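Local coordinates for extracellular solute-binding protein, family 5 (Chelativorans sp., PDB 6WM6) that binds EDTA and related aminopolycarboxylates in the periplasm, probably handing them to an ABC transporter for uptake, at residues V81-M86 and L186-Y191; P147-N152 and E204-F209; F298-S303 and P531-Y536; V327-D332 and Y372-V377; P489-I494 and D515-D520. One frame throughout, in Å; residues are numbered along the deposited sequence. Where two conformers were deposited one is given.

Interaction 1. Residues V81-M86 and L186-Y191; sequences VPSAFM and LFMFLY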
# COMPACT_ATOMS: atom_id res chain seq x y z
N VAL A 81 18.27 -0.35 1.64
CA VAL A 81 18.08 -0.82 0.27
C VAL A 81 18.04 0.40 -0.65
O VAL A 81 17.23 1.31 -0.41
CB VAL A 81 16.77 -1.62 0.16
CG1 VAL A 81 16.47 -1.93 -1.30
CG2 VAL A 81 16.85 -2.89 0.96
N PRO A 82 18.86 0.46 -1.70
CA PRO A 82 18.78 1.60 -2.63
C PRO A 82 17.66 1.40 -3.63
O PRO A 82 17.31 0.27 -3.99
CB PRO A 82 20.16 1.59 -3.31
CG PRO A 82 20.70 0.24 -3.12
CD PRO A 82 19.98 -0.45 -2.01
N SER A 83 17.09 2.52 -4.08
CA SER A 83 15.92 2.55 -4.94
C SER A 83 16.21 3.44 -6.14
O SER A 83 16.77 4.53 -5.99
CB SER A 83 14.68 3.13 -4.22
OG SER A 83 14.40 2.42 -3.01
N ALA A 84 15.76 3.03 -7.35
CA ALA A 84 15.91 3.90 -8.51
C ALA A 84 15.06 5.16 -8.38
O ALA A 84 15.55 6.27 -8.63
CB ALA A 84 15.59 3.14 -9.80
N PHE A 85 13.78 5.00 -8.02
CA PHE A 85 12.86 6.09 -7.75
C PHE A 85 12.20 5.83 -6.42
O PHE A 85 12.13 4.70 -5.95
CB PHE A 85 11.74 6.19 -8.82
CG PHE A 85 12.22 6.58 -10.20
CD1 PHE A 85 12.86 5.67 -11.02
CD2 PHE A 85 12.01 7.86 -10.67
CE1 PHE A 85 13.31 6.03 -12.29
CE2 PHE A 85 12.45 8.23 -11.94
CZ PHE A 85 13.11 7.32 -12.74
N MET A 86 11.70 6.90 -5.79
CA MET A 86 11.03 6.81 -4.50
C MET A 86 9.75 7.62 -4.50
O MET A 86 9.71 8.75 -5.02
CB MET A 86 11.96 7.31 -3.40
CG MET A 86 11.39 7.23 -1.99
SD MET A 86 10.73 5.60 -1.55
CE MET A 86 12.08 4.53 -2.07
N LEU A 186 10.04 0.39 -11.54
CA LEU A 186 10.94 -0.76 -11.59
C LEU A 186 12.26 -0.48 -10.87
O LEU A 186 12.67 0.66 -10.72
CB LEU A 186 11.23 -1.13 -13.05
CG LEU A 186 9.98 -1.41 -13.88
CD1 LEU A 186 10.35 -1.72 -15.33
CD2 LEU A 186 9.18 -2.57 -13.30
N PHE A 187 12.91 -1.53 -10.38
CA PHE A 187 14.17 -1.38 -9.66
C PHE A 187 14.02 -0.46 -8.45
O PHE A 187 14.93 0.30 -8.11
CB PHE A 187 15.29 -0.91 -10.60
CG PHE A 187 15.41 -1.75 -11.83
CD1 PHE A 187 15.95 -3.01 -11.77
CD2 PHE A 187 14.95 -1.28 -13.02
CE1 PHE A 187 16.06 -3.80 -12.90
CE2 PHE A 187 15.05 -2.06 -14.17
CZ PHE A 187 15.59 -3.32 -14.09
N MET A 188 12.88 -0.54 -7.75
CA MET A 188 12.67 0.27 -6.56
C MET A 188 13.39 -0.31 -5.36
O MET A 188 13.51 0.37 -4.33
CB MET A 188 11.19 0.47 -6.27
CG MET A 188 10.93 1.55 -5.23
SD MET A 188 9.22 2.07 -5.06
CE MET A 188 8.98 2.94 -6.59
N PHE A 189 13.82 -1.57 -5.43
CA PHE A 189 14.52 -2.23 -4.34
C PHE A 189 15.64 -3.04 -4.96
O PHE A 189 15.38 -4.03 -5.66
CB PHE A 189 13.58 -3.13 -3.54
CG PHE A 189 12.36 -2.41 -3.03
CD1 PHE A 189 12.42 -1.66 -1.88
CD2 PHE A 189 11.18 -2.50 -3.73
CE1 PHE A 189 11.28 -0.98 -1.43
CE2 PHE A 189 10.04 -1.82 -3.28
CZ PHE A 189 10.11 -1.07 -2.14
N LEU A 190 16.89 -2.64 -4.73
CA LEU A 190 18.05 -3.33 -5.26
C LEU A 190 18.81 -4.04 -4.14
O LEU A 190 18.93 -3.51 -3.03
CB LEU A 190 18.99 -2.34 -5.97
CG LEU A 190 18.43 -1.72 -7.24
CD1 LEU A 190 19.32 -0.60 -7.73
CD2 LEU A 190 18.28 -2.79 -8.31
N TYR A 191 19.33 -5.22 -4.46
CA TYR A 191 20.03 -6.10 -3.53
C TYR A 191 21.44 -6.37 -4.04
O TYR A 191 21.69 -6.33 -5.26
CB TYR A 191 19.23 -7.39 -3.31
CG TYR A 191 17.89 -7.07 -2.69
CD1 TYR A 191 17.76 -6.96 -1.31
CD2 TYR A 191 16.77 -6.79 -3.47
CE1 TYR A 191 16.56 -6.62 -0.72
CE2 TYR A 191 15.55 -6.44 -2.88
CZ TYR A 191 15.46 -6.36 -1.51
OH TYR A 191 14.26 -5.98 -0.90
O HOH W 1 11.96 2.65 -8.84

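Interaction 2. Residues P147-N152 and E204-F209; sequences PECLIN and ESYNNF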
# COMPACT_ATOMS: atom_id res chain seq x y z
N PRO A 147 12.13 -19.10 -12.08
CA PRO A 147 10.72 -19.44 -11.83
C PRO A 147 10.44 -19.85 -10.39
O PRO A 147 9.28 -19.84 -9.96
CB PRO A 147 10.44 -20.59 -12.81
CG PRO A 147 11.61 -20.62 -13.75
CD PRO A 147 12.78 -20.05 -13.00
N GLU A 148 11.48 -20.22 -9.63
CA GLU A 148 11.31 -20.63 -8.25
C GLU A 148 11.41 -19.48 -7.25
O GLU A 148 11.17 -19.69 -6.05
CB GLU A 148 12.36 -21.70 -7.90
CG GLU A 148 12.35 -22.91 -8.83
CD GLU A 148 11.09 -23.73 -8.70
OE1 GLU A 148 10.34 -23.53 -7.72
OE2 GLU A 148 10.85 -24.59 -9.58
N CYS A 149 11.74 -18.27 -7.70
CA CYS A 149 11.77 -17.13 -6.80
C CYS A 149 10.36 -16.81 -6.34
O CYS A 149 9.45 -16.63 -7.16
CB CYS A 149 12.36 -15.90 -7.50
SG CYS A 149 14.16 -15.86 -7.68
N LEU A 150 10.17 -16.72 -5.02
CA LEU A 150 8.84 -16.56 -4.43
C LEU A 150 8.57 -15.07 -4.26
O LEU A 150 8.65 -14.51 -3.17
CB LEU A 150 8.76 -17.29 -3.10
CG LEU A 150 9.14 -18.78 -3.17
CD1 LEU A 150 9.47 -19.31 -1.79
CD2 LEU A 150 8.01 -19.58 -3.81
N ILE A 151 8.21 -14.43 -5.38
CA ILE A 151 8.08 -12.98 -5.43
C ILE A 151 6.65 -12.56 -5.08
O ILE A 151 5.70 -13.35 -5.20
CB ILE A 151 8.51 -12.38 -6.77
CG1 ILE A 151 7.45 -12.61 -7.86
CG2 ILE A 151 9.85 -12.95 -7.21
CD1 ILE A 151 7.77 -11.92 -9.18
N ASN A 152 6.50 -11.30 -4.71
CA ASN A 152 5.17 -10.73 -4.55
C ASN A 152 4.49 -10.51 -5.90
O ASN A 152 3.40 -11.03 -6.16
CB ASN A 152 5.24 -9.42 -3.78
CG ASN A 152 3.88 -8.80 -3.63
OD1 ASN A 152 2.95 -9.44 -3.16
ND2 ASN A 152 3.75 -7.58 -4.07
N GLU A 204 17.88 -19.78 -4.64
CA GLU A 204 18.37 -20.00 -3.29
C GLU A 204 18.74 -18.68 -2.62
O GLU A 204 18.38 -18.43 -1.47
CB GLU A 204 19.57 -20.95 -3.35
CG GLU A 204 20.38 -21.10 -2.06
CD GLU A 204 19.63 -21.84 -0.97
OE1 GLU A 204 19.95 -21.63 0.22
OE2 GLU A 204 18.71 -22.63 -1.30
N SER A 205 19.47 -17.83 -3.34
CA SER A 205 19.94 -16.58 -2.73
C SER A 205 18.79 -15.62 -2.46
O SER A 205 18.81 -14.90 -1.45
CB SER A 205 21.01 -15.93 -3.60
OG SER A 205 20.49 -15.51 -4.85
N TYR A 206 17.78 -15.60 -3.33
CA TYR A 206 16.63 -14.72 -3.15
C TYR A 206 15.70 -15.24 -2.06
O TYR A 206 15.26 -14.47 -1.17
CB TYR A 206 15.91 -14.58 -4.48
CG TYR A 206 14.71 -13.67 -4.45
CD1 TYR A 206 14.84 -12.30 -4.65
CD2 TYR A 206 13.43 -14.18 -4.23
CE1 TYR A 206 13.73 -11.46 -4.64
CE2 TYR A 206 12.33 -13.35 -4.21
CZ TYR A 206 12.49 -11.99 -4.42
OH TYR A 206 11.36 -11.20 -4.41
N ASN A 207 15.38 -16.53 -2.11
CA ASN A 207 14.43 -17.12 -1.18
C ASN A 207 15.02 -17.37 0.20
O ASN A 207 14.27 -17.40 1.18
CB ASN A 207 13.90 -18.45 -1.74
CG ASN A 207 13.04 -18.29 -2.97
OD1 ASN A 207 12.41 -17.26 -3.18
ND2 ASN A 207 12.98 -19.34 -3.77
N ASN A 208 16.33 -17.58 0.31
CA ASN A 208 16.97 -17.92 1.58
C ASN A 208 17.87 -16.79 2.06
O ASN A 208 17.50 -16.07 2.98
CB ASN A 208 17.69 -19.26 1.45
CG ASN A 208 16.76 -20.38 0.99
OD1 ASN A 208 17.07 -21.11 0.05
ND2 ASN A 208 15.61 -20.48 1.64
N PHE A 209 19.04 -16.60 1.46
CA PHE A 209 19.97 -15.57 1.93
C PHE A 209 19.31 -14.21 2.13
O PHE A 209 19.41 -13.62 3.21
CB PHE A 209 21.15 -15.47 0.95
CG PHE A 209 22.10 -14.34 1.24
CD1 PHE A 209 22.85 -14.32 2.42
CD2 PHE A 209 22.26 -13.31 0.33
CE1 PHE A 209 23.72 -13.27 2.66
CE2 PHE A 209 23.14 -12.26 0.58
CZ PHE A 209 23.87 -12.25 1.75

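Interaction 3. Residues F298-S303 and P531-Y536; sequences FQMNPS and PTALIY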
# COMPACT_ATOMS: atom_id res chain seq x y z
N PHE A 298 1.76 15.48 16.01
CA PHE A 298 1.25 14.45 15.11
C PHE A 298 0.89 15.04 13.75
O PHE A 298 0.62 16.24 13.62
CB PHE A 298 0.06 13.69 15.72
CG PHE A 298 -1.17 14.51 15.95
CD1 PHE A 298 -1.30 15.29 17.09
CD2 PHE A 298 -2.21 14.50 15.04
CE1 PHE A 298 -2.44 16.04 17.32
CE2 PHE A 298 -3.35 15.25 15.25
CZ PHE A 298 -3.46 16.02 16.39
N GLN A 299 0.92 14.18 12.75
CA GLN A 299 0.53 14.48 11.37
C GLN A 299 -0.44 13.39 10.94
O GLN A 299 -0.23 12.20 11.24
CB GLN A 299 1.73 14.48 10.45
CG GLN A 299 2.78 15.53 10.75
CD GLN A 299 4.06 15.30 9.99
OE1 GLN A 299 4.06 14.87 8.84
NE2 GLN A 299 5.21 15.57 10.63
N MET A 300 -1.50 13.76 10.22
CA MET A 300 -2.47 12.83 9.70
C MET A 300 -2.90 13.28 8.31
O MET A 300 -3.15 14.47 8.10
CB MET A 300 -3.72 12.80 10.59
CG MET A 300 -3.45 12.36 12.00
SD MET A 300 -4.93 12.29 13.01
CE MET A 300 -5.87 11.05 12.16
N ASN A 301 -3.03 12.32 7.39
CA ASN A 301 -3.38 12.61 6.01
C ASN A 301 -4.22 11.46 5.45
O ASN A 301 -4.19 10.34 5.98
CB ASN A 301 -2.12 12.77 5.15
CG ASN A 301 -1.30 13.96 5.55
OD1 ASN A 301 -1.65 15.11 5.30
ND2 ASN A 301 -0.18 13.68 6.22
N PRO A 302 -4.93 11.68 4.35
CA PRO A 302 -5.58 10.54 3.68
C PRO A 302 -4.54 9.57 3.14
O PRO A 302 -3.63 9.96 2.40
CB PRO A 302 -6.40 11.18 2.55
CG PRO A 302 -6.51 12.61 2.91
CD PRO A 302 -5.31 12.98 3.75
N SER A 303 -4.68 8.29 3.50
CA SER A 303 -3.79 7.21 3.11
C SER A 303 -4.06 6.78 1.67
O SER A 303 -5.13 7.01 1.11
CB SER A 303 -4.12 5.97 4.00
OG SER A 303 -3.27 4.86 3.79
N PRO A 531 -7.26 7.18 7.45
CA PRO A 531 -6.33 8.22 7.90
C PRO A 531 -5.02 7.61 8.35
O PRO A 531 -4.98 6.58 9.03
CB PRO A 531 -7.06 8.85 9.09
CG PRO A 531 -7.89 7.72 9.66
CD PRO A 531 -8.32 6.89 8.46
N THR A 532 -3.94 8.25 7.99
CA THR A 532 -2.66 7.93 8.61
C THR A 532 -2.56 8.63 9.97
O THR A 532 -3.31 9.55 10.29
CB THR A 532 -1.50 8.41 7.75
OG1 THR A 532 -1.52 9.85 7.77
CG2 THR A 532 -1.57 7.92 6.33
N ALA A 533 -1.60 8.19 10.78
CA ALA A 533 -1.31 8.89 12.02
C ALA A 533 0.16 8.69 12.35
O ALA A 533 0.57 7.61 12.78
CB ALA A 533 -2.19 8.38 13.16
N LEU A 534 0.95 9.73 12.17
CA LEU A 534 2.36 9.76 12.57
C LEU A 534 2.43 10.61 13.83
O LEU A 534 2.13 11.80 13.79
CB LEU A 534 3.20 10.38 11.46
CG LEU A 534 4.70 10.42 11.68
CD1 LEU A 534 5.32 9.04 11.72
CD2 LEU A 534 5.33 11.28 10.57
N ILE A 535 2.79 9.99 14.95
CA ILE A 535 2.77 10.63 16.26
C ILE A 535 4.17 10.48 16.83
O ILE A 535 4.71 9.36 16.87
CB ILE A 535 1.71 9.98 17.17
CG1 ILE A 535 0.35 9.89 16.47
CG2 ILE A 535 1.57 10.79 18.49
CD1 ILE A 535 -0.71 9.09 17.23
N TYR A 536 4.77 11.59 17.25
CA TYR A 536 6.22 11.57 17.43
C TYR A 536 6.69 12.70 18.33
O TYR A 536 5.99 13.68 18.56
CB TYR A 536 6.94 11.68 16.06
CG TYR A 536 6.58 12.96 15.33
CD1 TYR A 536 5.38 13.05 14.62
CD2 TYR A 536 7.40 14.08 15.35
CE1 TYR A 536 5.02 14.22 13.97
CE2 TYR A 536 7.05 15.25 14.71
CZ TYR A 536 5.86 15.31 14.02
OH TYR A 536 5.46 16.46 13.37

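Interaction 4. Residues V327-D332 and Y372-V377; sequences VLTAID and YGTGDV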
# COMPACT_ATOMS: atom_id res chain seq x y z
N VAL A 327 -28.32 -4.04 -2.28
CA VAL A 327 -27.55 -3.79 -1.05
C VAL A 327 -26.76 -2.49 -1.17
O VAL A 327 -26.78 -1.65 -0.26
CB VAL A 327 -26.66 -5.00 -0.72
CG1 VAL A 327 -25.55 -4.63 0.27
CG2 VAL A 327 -27.53 -6.15 -0.21
N LEU A 328 -26.07 -2.31 -2.29
CA LEU A 328 -25.24 -1.11 -2.42
C LEU A 328 -26.09 0.16 -2.47
O LEU A 328 -25.66 1.20 -1.96
CB LEU A 328 -24.34 -1.20 -3.65
CG LEU A 328 -23.32 -2.34 -3.66
CD1 LEU A 328 -22.36 -2.15 -4.82
CD2 LEU A 328 -22.61 -2.42 -2.34
N THR A 329 -27.29 0.08 -3.05
CA THR A 329 -28.17 1.24 -3.12
C THR A 329 -28.72 1.60 -1.74
O THR A 329 -28.87 2.79 -1.42
CB THR A 329 -29.28 0.93 -4.11
OG1 THR A 329 -28.72 0.71 -5.41
CG2 THR A 329 -30.30 2.08 -4.22
N ALA A 330 -29.02 0.60 -0.92
CA ALA A 330 -29.54 0.84 0.42
C ALA A 330 -28.49 1.39 1.37
O ALA A 330 -28.82 2.11 2.33
CB ALA A 330 -30.10 -0.47 0.98
N ILE A 331 -27.21 1.07 1.16
CA ILE A 331 -26.17 1.61 2.03
C ILE A 331 -26.16 3.12 1.92
O ILE A 331 -26.20 3.69 0.83
CB ILE A 331 -24.81 0.97 1.67
CG1 ILE A 331 -24.80 -0.48 2.11
CG2 ILE A 331 -23.67 1.76 2.28
CD1 ILE A 331 -23.60 -1.27 1.62
N ASP A 332 -26.10 3.79 3.08
CA ASP A 332 -26.07 5.26 3.14
C ASP A 332 -24.63 5.67 3.41
O ASP A 332 -24.18 5.68 4.56
CB ASP A 332 -26.99 5.74 4.26
CG ASP A 332 -27.14 7.25 4.31
OD1 ASP A 332 -26.25 7.97 3.83
OD2 ASP A 332 -28.17 7.71 4.86
N TYR A 372 -25.43 3.84 -5.96
CA TYR A 372 -24.85 3.13 -4.83
C TYR A 372 -24.50 4.13 -3.73
O TYR A 372 -24.00 5.23 -4.00
CB TYR A 372 -23.59 2.37 -5.24
CG TYR A 372 -23.68 1.44 -6.43
CD1 TYR A 372 -24.89 0.93 -6.90
CD2 TYR A 372 -22.52 1.06 -7.09
CE1 TYR A 372 -24.92 0.09 -8.01
CE2 TYR A 372 -22.54 0.23 -8.18
CZ TYR A 372 -23.74 -0.26 -8.64
OH TYR A 372 -23.74 -1.07 -9.76
N GLY A 373 -24.73 3.74 -2.49
CA GLY A 373 -24.37 4.59 -1.36
C GLY A 373 -25.33 5.73 -1.09
O GLY A 373 -25.03 6.57 -0.24
N THR A 374 -26.47 5.78 -1.77
CA THR A 374 -27.41 6.89 -1.63
C THR A 374 -28.42 6.67 -0.51
O THR A 374 -29.24 7.57 -0.25
CB THR A 374 -28.13 7.19 -2.95
OG1 THR A 374 -28.89 6.05 -3.37
CG2 THR A 374 -27.14 7.58 -4.03
N GLY A 375 -28.42 5.52 0.15
CA GLY A 375 -29.34 5.28 1.24
C GLY A 375 -30.78 5.18 0.80
O GLY A 375 -31.68 5.52 1.57
N ASP A 376 -31.01 4.73 -0.43
CA ASP A 376 -32.33 4.83 -1.07
C ASP A 376 -33.02 3.48 -0.97
O ASP A 376 -32.94 2.64 -1.87
CB ASP A 376 -32.15 5.27 -2.52
CG ASP A 376 -33.45 5.66 -3.18
OD1 ASP A 376 -34.54 5.31 -2.65
OD2 ASP A 376 -33.38 6.33 -4.23
N VAL A 377 -33.72 3.27 0.15
CA VAL A 377 -34.35 1.98 0.43
C VAL A 377 -35.44 1.68 -0.59
O VAL A 377 -35.57 0.54 -1.04
CB VAL A 377 -34.89 1.95 1.87
CG1 VAL A 377 -35.81 0.75 2.07
CG2 VAL A 377 -33.74 1.91 2.85
O HOH W 2 -25.30 9.10 1.02

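Interaction 5. Residues P489-I494 and D515-D520; sequences PKIEEI and DELAMD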
# COMPACT_ATOMS: atom_id res chain seq x y z
N PRO A 489 -13.48 -10.06 -19.97
CA PRO A 489 -12.35 -9.82 -20.88
C PRO A 489 -12.23 -8.37 -21.33
O PRO A 489 -11.12 -7.92 -21.63
CB PRO A 489 -12.63 -10.77 -22.05
CG PRO A 489 -13.48 -11.85 -21.45
CD PRO A 489 -14.35 -11.15 -20.43
N LYS A 490 -13.33 -7.63 -21.40
CA LYS A 490 -13.25 -6.22 -21.80
C LYS A 490 -12.53 -5.38 -20.74
O LYS A 490 -11.70 -4.53 -21.09
CB LYS A 490 -14.66 -5.68 -22.06
CG LYS A 490 -14.72 -4.24 -22.55
CD LYS A 490 -13.90 -4.02 -23.81
CE LYS A 490 -14.14 -2.62 -24.39
NZ LYS A 490 -13.34 -2.37 -25.62
N ILE A 491 -12.82 -5.61 -19.46
CA ILE A 491 -12.07 -4.94 -18.40
C ILE A 491 -10.59 -5.25 -18.53
O ILE A 491 -9.74 -4.35 -18.40
CB ILE A 491 -12.63 -5.34 -17.03
CG1 ILE A 491 -14.01 -4.70 -16.82
CG2 ILE A 491 -11.64 -4.93 -15.91
CD1 ILE A 491 -14.67 -5.09 -15.53
N GLU A 492 -10.25 -6.52 -18.78
CA GLU A 492 -8.85 -6.90 -18.86
C GLU A 492 -8.17 -6.23 -20.05
O GLU A 492 -7.03 -5.76 -19.94
CB GLU A 492 -8.73 -8.43 -18.93
CG GLU A 492 -9.40 -9.09 -17.76
CD GLU A 492 -9.11 -10.57 -17.65
OE1 GLU A 492 -8.20 -11.06 -18.35
OE2 GLU A 492 -9.80 -11.23 -16.85
N GLU A 493 -8.86 -6.16 -21.18
CA GLU A 493 -8.31 -5.51 -22.37
C GLU A 493 -8.05 -4.03 -22.09
O GLU A 493 -7.00 -3.49 -22.47
CB GLU A 493 -9.26 -5.69 -23.54
CG GLU A 493 -8.91 -4.91 -24.80
CD GLU A 493 -9.98 -5.04 -25.87
OE1 GLU A 493 -11.11 -5.49 -25.55
OE2 GLU A 493 -9.70 -4.70 -27.04
N ILE A 494 -9.00 -3.36 -21.44
CA ILE A 494 -8.84 -1.95 -21.13
C ILE A 494 -7.66 -1.73 -20.20
O ILE A 494 -6.87 -0.80 -20.41
CB ILE A 494 -10.14 -1.40 -20.51
CG1 ILE A 494 -11.28 -1.37 -21.53
CG2 ILE A 494 -9.90 0.01 -19.96
CD1 ILE A 494 -12.64 -1.32 -20.89
N ASP A 515 -13.19 1.29 -14.94
CA ASP A 515 -13.81 1.67 -13.68
C ASP A 515 -15.33 1.68 -13.82
O ASP A 515 -16.05 1.21 -12.93
CB ASP A 515 -13.27 3.03 -13.25
CG ASP A 515 -13.44 3.34 -11.77
OD1 ASP A 515 -13.61 2.43 -10.92
OD2 ASP A 515 -13.36 4.54 -11.43
N GLU A 516 -15.84 2.21 -14.94
CA GLU A 516 -17.29 2.21 -15.18
C GLU A 516 -17.82 0.78 -15.20
O GLU A 516 -18.82 0.47 -14.55
CB GLU A 516 -17.60 2.92 -16.51
CG GLU A 516 -17.13 4.38 -16.60
CD GLU A 516 -18.02 5.40 -15.95
OE1 GLU A 516 -19.14 5.06 -15.52
OE2 GLU A 516 -17.61 6.59 -15.88
N LEU A 517 -17.18 -0.10 -15.97
CA LEU A 517 -17.65 -1.48 -16.07
C LEU A 517 -17.54 -2.20 -14.73
O LEU A 517 -18.40 -3.01 -14.38
CB LEU A 517 -16.86 -2.21 -17.15
CG LEU A 517 -17.07 -1.72 -18.58
CD1 LEU A 517 -16.09 -2.40 -19.53
CD2 LEU A 517 -18.50 -1.94 -19.05
N ALA A 518 -16.48 -1.96 -13.99
CA ALA A 518 -16.33 -2.61 -12.69
C ALA A 518 -17.43 -2.17 -11.74
O ALA A 518 -17.98 -2.98 -10.99
CB ALA A 518 -14.96 -2.29 -12.12
N MET A 519 -17.80 -0.89 -11.76
CA MET A 519 -18.89 -0.43 -10.93
C MET A 519 -20.23 -0.96 -11.40
O MET A 519 -21.09 -1.25 -10.56
CB MET A 519 -18.87 1.09 -10.86
CG MET A 519 -17.63 1.61 -10.14
SD MET A 519 -17.30 0.84 -8.52
CE MET A 519 -18.79 1.37 -7.78
N ASP A 520 -20.42 -1.14 -12.71
CA ASP A 520 -21.64 -1.77 -13.20
C ASP A 520 -21.84 -3.15 -12.58
O ASP A 520 -22.98 -3.57 -12.32
CB ASP A 520 -21.58 -1.94 -14.73
CG ASP A 520 -21.71 -0.64 -15.50
OD1 ASP A 520 -22.16 0.39 -14.94
OD2 ASP A 520 -21.36 -0.68 -16.71

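Interaction 1. Residues V81-M86 and L186-Y191
Segment 81-86, a loop running into strand 85-87, and the loop 186-191 of the periplasmic binding protein fold run antiparallel and are joined by backbone bonds without forming a regular sheet. Leu-190 N gives its hydrogen to Pro-82 O at 3.0 Å, nearly along the C=O axis, and Ala-84 N reaches Phe-187 O, also at 3.0 Å. Between these two links Ser-83, with OG anti to its carbonyl carbon, donates in the carbonyl plane to Met-188 O at a short 2.6 Å. Met-188 itself starts away from segment 81-86 at CB, and CG, anti to the backbone N (chi1 -167°), lies 3.4 Å from Phe-85 O on one side and over the rim of a face of the Phe-189 ring on the other. The chain stays extended to SD, which is 4.0 Å from Phe-85 O; a bend at chi3 (-70°) then folds the methyl back, so that CE ends 3.7 Å from the same oxygen. Three successive atoms thus wrap one carbonyl. Beyond it, Phe-85 N and Leu-186 O share a water. Phe-187 packs behind the pairing, its ring meeting Phe-134, His-157 and Tyr-115. At the other end Val-81 packs CG1 at the edge of the Phe-189 ring and CG2 obliquely against Tyr-191; CG1 also lies 3.4 Å from Leu-190 O, a buried carbonyl oxygen with no polar partner in the model.

Interaction 2. Residues P147-N152 and E204-F209
A disulfide-bearing loop, closed by Cys-146 and Cys-149, is fastened to helix 202-212 through the side-chain amide of Asn-207. That amide works at both ends: ND2 donates to Glu-148 O at 2.9 Å, in its own amide plane but above the plane of the accepting carbonyl, while OD1 takes the Leu-150 N-H on a lone pair, also at 2.9 Å. With CG anti to the carbonyl carbon, Asn-207 lies across the Leu-150 side chain at about a right angle. The preceding residue, Tyr-206, extends its ring along the loop, with CG anti to the backbone N. Cys-149 SG sits 4.5 Å from the ring centroid, oblique to it, and Ile-151 CG2 touches OH at 3.6 Å. The hydroxyl is held by Thr-64 OG1 and also by Gln-141 NE2, which fixes the far end of the ring. The Asn-207 amide thus brackets a disulfide-closed loop at Leu-150, the centre of an inverse gamma turn whose closing bond, Ile-151 N to Cys-149 O, is weak.

Interaction 3. Residues F298-S303 and P531-Y536
The Tyr-536 ring and the Gln-299 amide stand almost perpendicular, their planes 88° apart. Leu-534 C lies in the plane of the ring at its edge, and Gln-299 NE2 approaches obliquely to donate to Tyr-536 OH at 2.9 Å, with the oxygen in the amide plane. The same amide is gripped by Leu-543 O at NE2 and by Asp-545 N at OE1, which leaves it little freedom to flip. Behind it strand 296-299 pairs antiparallel with strand 524-537, in the mixed sheet that also takes in strand 274-275: Gln-299 and Leu-534 exchange both backbone bonds, and Phe-298 faces Ile-535 as a non-hydrogen-bonded pair. Farther along, Thr-532 N still bonds to Asn-301 O, nearly straight at 177°, but Asn-301 N turns to Thr-532 OG1 at 2.9 Å instead of a carbonyl. Thr-532 O is left buried without a polar partner, with Met-300 CG at 3.3 Å. Asp-545 OD2 meets both Thr-532 OG1 and Asn-301 ND2, which probably stabilises its carboxylate as an anion and polarises the hydroxyl that replaces the carbonyl.

Interaction 4. Residues V327-D332 and Y372-V377
Helix 321-330 ends against a glycine-rich loop, whose N-H groups donate to carbonyls of the last helical turn and of the residue after it. Leu-328 opens the contact with both ends of the residue: its O accepts from Gly-373 N at 2.8 Å and 172°, while CD1 rests over one face of the Tyr-372 ring, 4.1 Å from the centroid in a CH-pi contact. Tyr-372 lies with CG anti to its carbonyl carbon, and its hydroxyl bonds to Met-519 O; an alanine here would strip away both the ring under Leu-328 and that hydroxyl, and would probably loosen the join between this loop and helix 504-521. Thr-329 follows, with O taking the Asp-376 N-H at 3.1 Å and CG2 lying alongside Asp-376 CB, while its OG1 stays with Lys-325 O. Ala-330 O meets Gly-375 CA at 3.4 Å in a CA-H...O contact. Ile-331, where the chain leaves helical geometry, turns its O to Gly-375 N at 3.0 Å. Gly-373 and Gly-375 both have positive phi, and a CB on Gly-375 would fall only 3.0 Å from Asp-332 CG. Asp-332 and Asp-376 are each the N-cap of the next helix, bonding through OD1 to Asp-335 N and Lys-379 N respectively. A water completes the join, giving one hydrogen to Asp-332 OD1 at 3.2 Å and the other to Gly-373 O at 2.8 Å.

Interaction 5. Residues P489-I494 and D515-D520
This is a purely apolar helix-helix contact between neighbours in sequence: helix 489-499 and helix 504-521 form an antiparallel hairpin, and their facing segments touch through side chains without any hydrogen bond. The axes of the two segments come within 9.8 Å and their directions differ by 153°. Leu-517 supplies most of the second surface. Its CB lies 3.8 Å from Ile-491 CG1, the two side chains lying antiparallel, and its CD1 reaches between two residues a turn apart, 3.8 Å from Lys-490 CG and 3.9 Å from Ile-494 CD1. Ile-494 meets Leu-517 at about a right angle. Ile-491 sets out toward the other helix, with CG1 anti to its carbonyl carbon and CD1 extended (chi2 177°), so that the methyl tip arrives 3.9 Å from Ala-518 N. An alanine here would remove CG1, CG2 and CD1 and so the packing on Leu-517 and Ala-518, which would probably weaken the grip between the helices. Only the aliphatic start of Lys-490 takes part; its amine turns off toward Glu-493 in a long ion pair. Ile-494 carries the packing on to Ile-510 and Ala-514 of the second helix. Other sides of helix 504-521 serve different neighbours: Glu-516 and Asp-520 form salt bridges with Arg-370, Asp-515 with Arg-366, and Met-519 packs on helix 366-369, just before the chain continues into strand 524-537.

The five contacts spread over the chain, with interactions 1 and 4 on opposite sides of its centre, their own centres about 44 Å apart. Interactions 1 and 2 cross along the sequence and come within about 6 Å at their nearest atoms without touching. Interactions 4 and 5 do meet, through the Tyr-372 hydroxyl, which ties the glycine-rich loop to the helical hairpin. Both are nested within the long chain loop closed by interaction 3, whose strand 524-537 follows helix 504-521 directly. A 1,2-ethanediol about 5 Å from the side chain of Met-188 and a sulfate about 5 Å from the side chain of Ile-151 probably come from the crystallisation liquor.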